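Local coordinates for alpha-actinin-like protein 1 (Schizosaccharomyces pombe, PDB 5BVR) that binds actin filaments and takes part in forming and organising the actin ring during cytokinesis and septation, at residues K18-K23 with I46-I51. Sequence-based numbering, arbitrary orientation.
Sequences KWFNTK and IQLLEI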
ATOM      1  N   LYS A  18       4.452   0.508  -6.680  1.00 18.28           N
ATOM      2  CA  LYS A  18       3.226   1.114  -7.182  1.00 19.17           C
ATOM      3  C   LYS A  18       2.633   2.085  -6.141  1.00 20.03           C
ATOM      4  O   LYS A  18       2.171   3.181  -6.509  1.00 21.06           O
ATOM      5  CB  LYS A  18       2.217   0.026  -7.589  1.00 21.44           C
ATOM      6  CG  LYS A  18       2.553  -0.604  -8.943  1.00 21.84           C
ATOM      7  CD  LYS A  18       1.673  -1.778  -9.302  1.00 31.15           C
ATOM      8  CE  LYS A  18       2.381  -3.083  -8.984  1.00 30.71           C
ATOM      9  NZ  LYS A  18       1.603  -4.302  -9.329  1.00 26.73           N
ATOM     10  N   TRP A  19       2.676   1.716  -4.859  1.00 18.69           N
ATOM     11  CA  TRP A  19       2.192   2.582  -3.790  1.00 17.34           C
ATOM     12  C   TRP A  19       3.005   3.895  -3.781  1.00 16.51           C
ATOM     13  O   TRP A  19       2.433   4.986  -3.766  1.00 18.58           O
ATOM     14  CB  TRP A  19       2.274   1.858  -2.441  1.00 16.54           C
ATOM     15  CG  TRP A  19       1.920   2.754  -1.312  1.00 17.59           C
ATOM     16  CD1 TRP A  19       0.661   3.041  -0.834  1.00 19.22           C
ATOM     17  CD2 TRP A  19       2.830   3.515  -0.526  1.00 16.42           C
ATOM     18  NE1 TRP A  19       0.758   3.912   0.230  1.00 21.84           N
ATOM     19  CE2 TRP A  19       2.077   4.236   0.419  1.00 17.43           C
ATOM     20  CE3 TRP A  19       4.216   3.655  -0.521  1.00 18.07           C
ATOM     21  CZ2 TRP A  19       2.673   5.066   1.363  1.00 19.11           C
ATOM     22  CZ3 TRP A  19       4.799   4.471   0.410  1.00 18.44           C
ATOM     23  CH2 TRP A  19       4.034   5.180   1.332  1.00 16.93           C
ATOM     24  N   PHE A  20       4.320   3.758  -3.839  1.00 16.10           N
ATOM     25  CA  PHE A  20       5.251   4.898  -3.827  1.00 16.25           C
ATOM     26  C   PHE A  20       4.868   5.826  -4.983  1.00 18.80           C
ATOM     27  O   PHE A  20       4.755   7.050  -4.807  1.00 20.40           O
ATOM     28  CB  PHE A  20       6.685   4.349  -3.948  1.00 15.76           C
ATOM     29  CG  PHE A  20       7.779   5.231  -3.395  1.00 16.98           C
ATOM     30  CD1 PHE A  20       7.975   6.520  -3.850  1.00 18.81           C
ATOM     31  CD2 PHE A  20       8.667   4.700  -2.468  1.00 19.09           C
ATOM     32  CE1 PHE A  20       9.012   7.275  -3.355  1.00 16.76           C
ATOM     33  CE2 PHE A  20       9.715   5.443  -1.985  1.00 20.98           C
ATOM     34  CZ  PHE A  20       9.887   6.737  -2.430  1.00 17.22           C
ATOM     35  N   ASN A  21       4.650   5.246  -6.158  1.00 18.86           N
ATOM     36  CA  ASN A  21       4.321   6.031  -7.342  1.00 20.21           C
ATOM     37  C   ASN A  21       2.967   6.708  -7.297  1.00 22.27           C
ATOM     38  O   ASN A  21       2.832   7.820  -7.827  1.00 24.69           O
ATOM     39  CB  ASN A  21       4.478   5.214  -8.615  1.00 23.04           C
ATOM     40  CG  ASN A  21       5.916   4.933  -8.931  1.00 24.12           C
ATOM     41  OD1 ASN A  21       6.819   5.643  -8.481  1.00 22.36           O
ATOM     42  ND2 ASN A  21       6.152   3.896  -9.701  1.00 25.04           N
ATOM     43  N   THR A  22       1.960   6.095  -6.673  1.00 22.59           N
ATOM     44  CA  THR A  22       0.696   6.810  -6.499  1.00 22.22           C
ATOM     45  C   THR A  22       0.897   8.118  -5.719  1.00 26.80           C
ATOM     46  O   THR A  22       0.222   9.111  -5.964  1.00 24.50           O
ATOM     47  CB  THR A  22      -0.405   5.965  -5.799  1.00 26.94           C
ATOM     48  OG1 THR A  22      -0.055   5.714  -4.433  1.00 27.29           O
ATOM     49  CG2 THR A  22      -0.643   4.678  -6.530  1.00 26.26           C
ATOM     50  N   LYS A  23       1.828   8.120  -4.773  1.00 24.06           N
ATOM     51  CA  LYS A  23       2.110   9.319  -4.007  1.00 24.61           C
ATOM     52  C   LYS A  23       2.891  10.346  -4.844  1.00 21.44           C
ATOM     53  O   LYS A  23       2.487  11.523  -4.964  1.00 23.15           O
ATOM     54  CB  LYS A  23       2.871   8.966  -2.735  1.00 20.31           C
ATOM     55  CG  LYS A  23       2.158   7.999  -1.805  1.00 20.08           C
ATOM     56  CD  LYS A  23       0.733   8.399  -1.475  1.00 25.87           C
ATOM     57  CE  LYS A  23       0.105   7.365  -0.557  1.00 26.22           C
ATOM     58  NZ  LYS A  23      -1.288   7.750  -0.209  1.00 31.96           N
ATOM     59  N   ILE A  46      12.777  11.875   0.170  1.00 16.89           N
ATOM     60  CA  ILE A  46      12.395  13.141   0.775  1.00 18.66           C
ATOM     61  C   ILE A  46      11.058  13.624   0.243  1.00 19.08           C
ATOM     62  O   ILE A  46      10.181  14.024   1.019  1.00 20.72           O
ATOM     63  CB  ILE A  46      13.470  14.192   0.532  1.00 18.13           C
ATOM     64  CG1 ILE A  46      14.692  13.871   1.395  1.00 18.06           C
ATOM     65  CG2 ILE A  46      12.951  15.627   0.830  1.00 21.01           C
ATOM     66  CD1 ILE A  46      15.943  14.665   0.998  1.00 18.56           C
ATOM     67  N   GLN A  47      10.897  13.590  -1.074  1.00 20.48           N
ATOM     68  CA  GLN A  47       9.652  14.033  -1.677  1.00 22.94           C
ATOM     69  C   GLN A  47       8.468  13.172  -1.218  1.00 20.33           C
ATOM     70  O   GLN A  47       7.400  13.715  -0.904  1.00 22.67           O
ATOM     71  CB  GLN A  47       9.777  14.064  -3.198  1.00 22.72           C
ATOM     72  CG  GLN A  47      10.770  15.140  -3.661  1.00 21.98           C
ATOM     73  CD  GLN A  47      11.019  15.157  -5.162  1.00 31.32           C
ATOM     74  OE1 GLN A  47      11.082  14.121  -5.815  1.00 33.97           O
ATOM     75  NE2 GLN A  47      11.161  16.351  -5.710  1.00 44.94           N
ATOM     76  N   LEU A  48       8.634  11.856  -1.171  1.00 18.22           N
ATOM     77  CA  LEU A  48       7.593  10.982  -0.617  1.00 16.87           C
ATOM     78  C   LEU A  48       7.171  11.445   0.781  1.00 20.52           C
ATOM     79  O   LEU A  48       5.976  11.579   1.079  1.00 21.23           O
ATOM     80  CB  LEU A  48       8.057   9.522  -0.548  1.00 18.86           C
ATOM     81  CG  LEU A  48       7.040   8.559   0.079  1.00 18.77           C
ATOM     82  CD1 LEU A  48       5.837   8.362  -0.822  1.00 21.10           C
ATOM     83  CD2 LEU A  48       7.706   7.230   0.383  1.00 20.17           C
ATOM     84  N   LEU A  49       8.149  11.702   1.641  1.00 18.56           N
ATOM     85  CA  LEU A  49       7.878  12.070   3.021  1.00 19.95           C
ATOM     86  C   LEU A  49       7.108  13.387   3.113  1.00 21.98           C
ATOM     87  O   LEU A  49       6.202  13.522   3.932  1.00 24.25           O
ATOM     88  CB  LEU A  49       9.174  12.136   3.825  1.00 19.73           C
ATOM     89  CG  LEU A  49       9.834  10.779   4.046  1.00 18.33           C
ATOM     90  CD1 LEU A  49      11.276  10.958   4.543  1.00 19.27           C
ATOM     91  CD2 LEU A  49       9.040   9.908   5.028  1.00 19.61           C
ATOM     92  N   GLU A  50       7.439  14.343   2.257  1.00 18.50           N
ATOM     93  CA  GLU A  50       6.711  15.608   2.239  1.00 23.61           C
ATOM     94  C   GLU A  50       5.243  15.358   1.903  1.00 25.49           C
ATOM     95  O   GLU A  50       4.349  15.960   2.500  1.00 26.06           O
ATOM     96  CB  GLU A  50       7.336  16.571   1.232  1.00 21.96           C
ATOM     97  CG  GLU A  50       8.667  17.140   1.711  1.00 27.41           C
ATOM     98  CD  GLU A  50       9.263  18.170   0.774  1.00 34.52           C
ATOM     99  OE1 GLU A  50       9.079  18.042  -0.461  1.00 30.12           O
ATOM    100  OE2 GLU A  50       9.930  19.105   1.281  1.00 32.53           O
ATOM    101  N   ILE A  51       5.010  14.444   0.969  1.00 21.21           N
ATOM    102  CA  ILE A  51       3.670  14.129   0.490  1.00 21.37           C
ATOM    103  C   ILE A  51       2.840  13.400   1.539  1.00 22.06           C
ATOM    104  O   ILE A  51       1.723  13.825   1.881  1.00 28.35           O
ATOM    105  CB  ILE A  51       3.733  13.303  -0.816  1.00 24.34           C
ATOM    106  CG1 ILE A  51       4.393  14.130  -1.934  1.00 23.25           C
ATOM    107  CG2 ILE A  51       2.321  12.844  -1.258  1.00 28.85           C
ATOM    108  CD1 ILE A  51       4.775  13.340  -3.156  1.00 25.15           C
TER
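Leu48 fits among Trp19, Phe20 and Lys23, and its branched end lets one side chain serve all three. Its CD2 methyl lies over one face of the Phe20 ring, whose flat surface suits a methyl, 3.7 Å from the ring centroid and 18° off the normal, a CH-pi contact displaced toward the rim, while Leu48 CB reaches the same ring at CE1, 3.7 Å away. CD2 of Leu48 also touches CZ3 of the broad Trp19 indole (4.0 Å), so this methyl is shared by two aromatic side chains. The other branch, CD1 of Leu48, meets Lys23 CB at 3.6 Å. With CG of Leu48 anti to the backbone N (chi1 177°), the fork extends from helix 43-53 toward helix 11-25. Lys23 suits the margin of this apolar patch because it offers its first methylenes to Leu48, whereas the bend at chi2 carries the rest of the chain away. One turn after Leu48, the long CG1-CD1 branch of Ile51 reaches across to the backbone, resting CD1 3.4 Å from Lys23 O, a carbonyl hydrogen-bonded to Ser26. Farther out, Trp19 packs on Ile108 and Ile112 and Leu48 on Leu111, all of helix 101-117, which joins both segments in one core. The axes of segments 18-23 and 46-51 pass 10.2 Å apart at 67°, a steep apolar helix crossing within the first calponin-homology domain of the tandem CH1-CH2 actin-binding module of the alpha-actinin family.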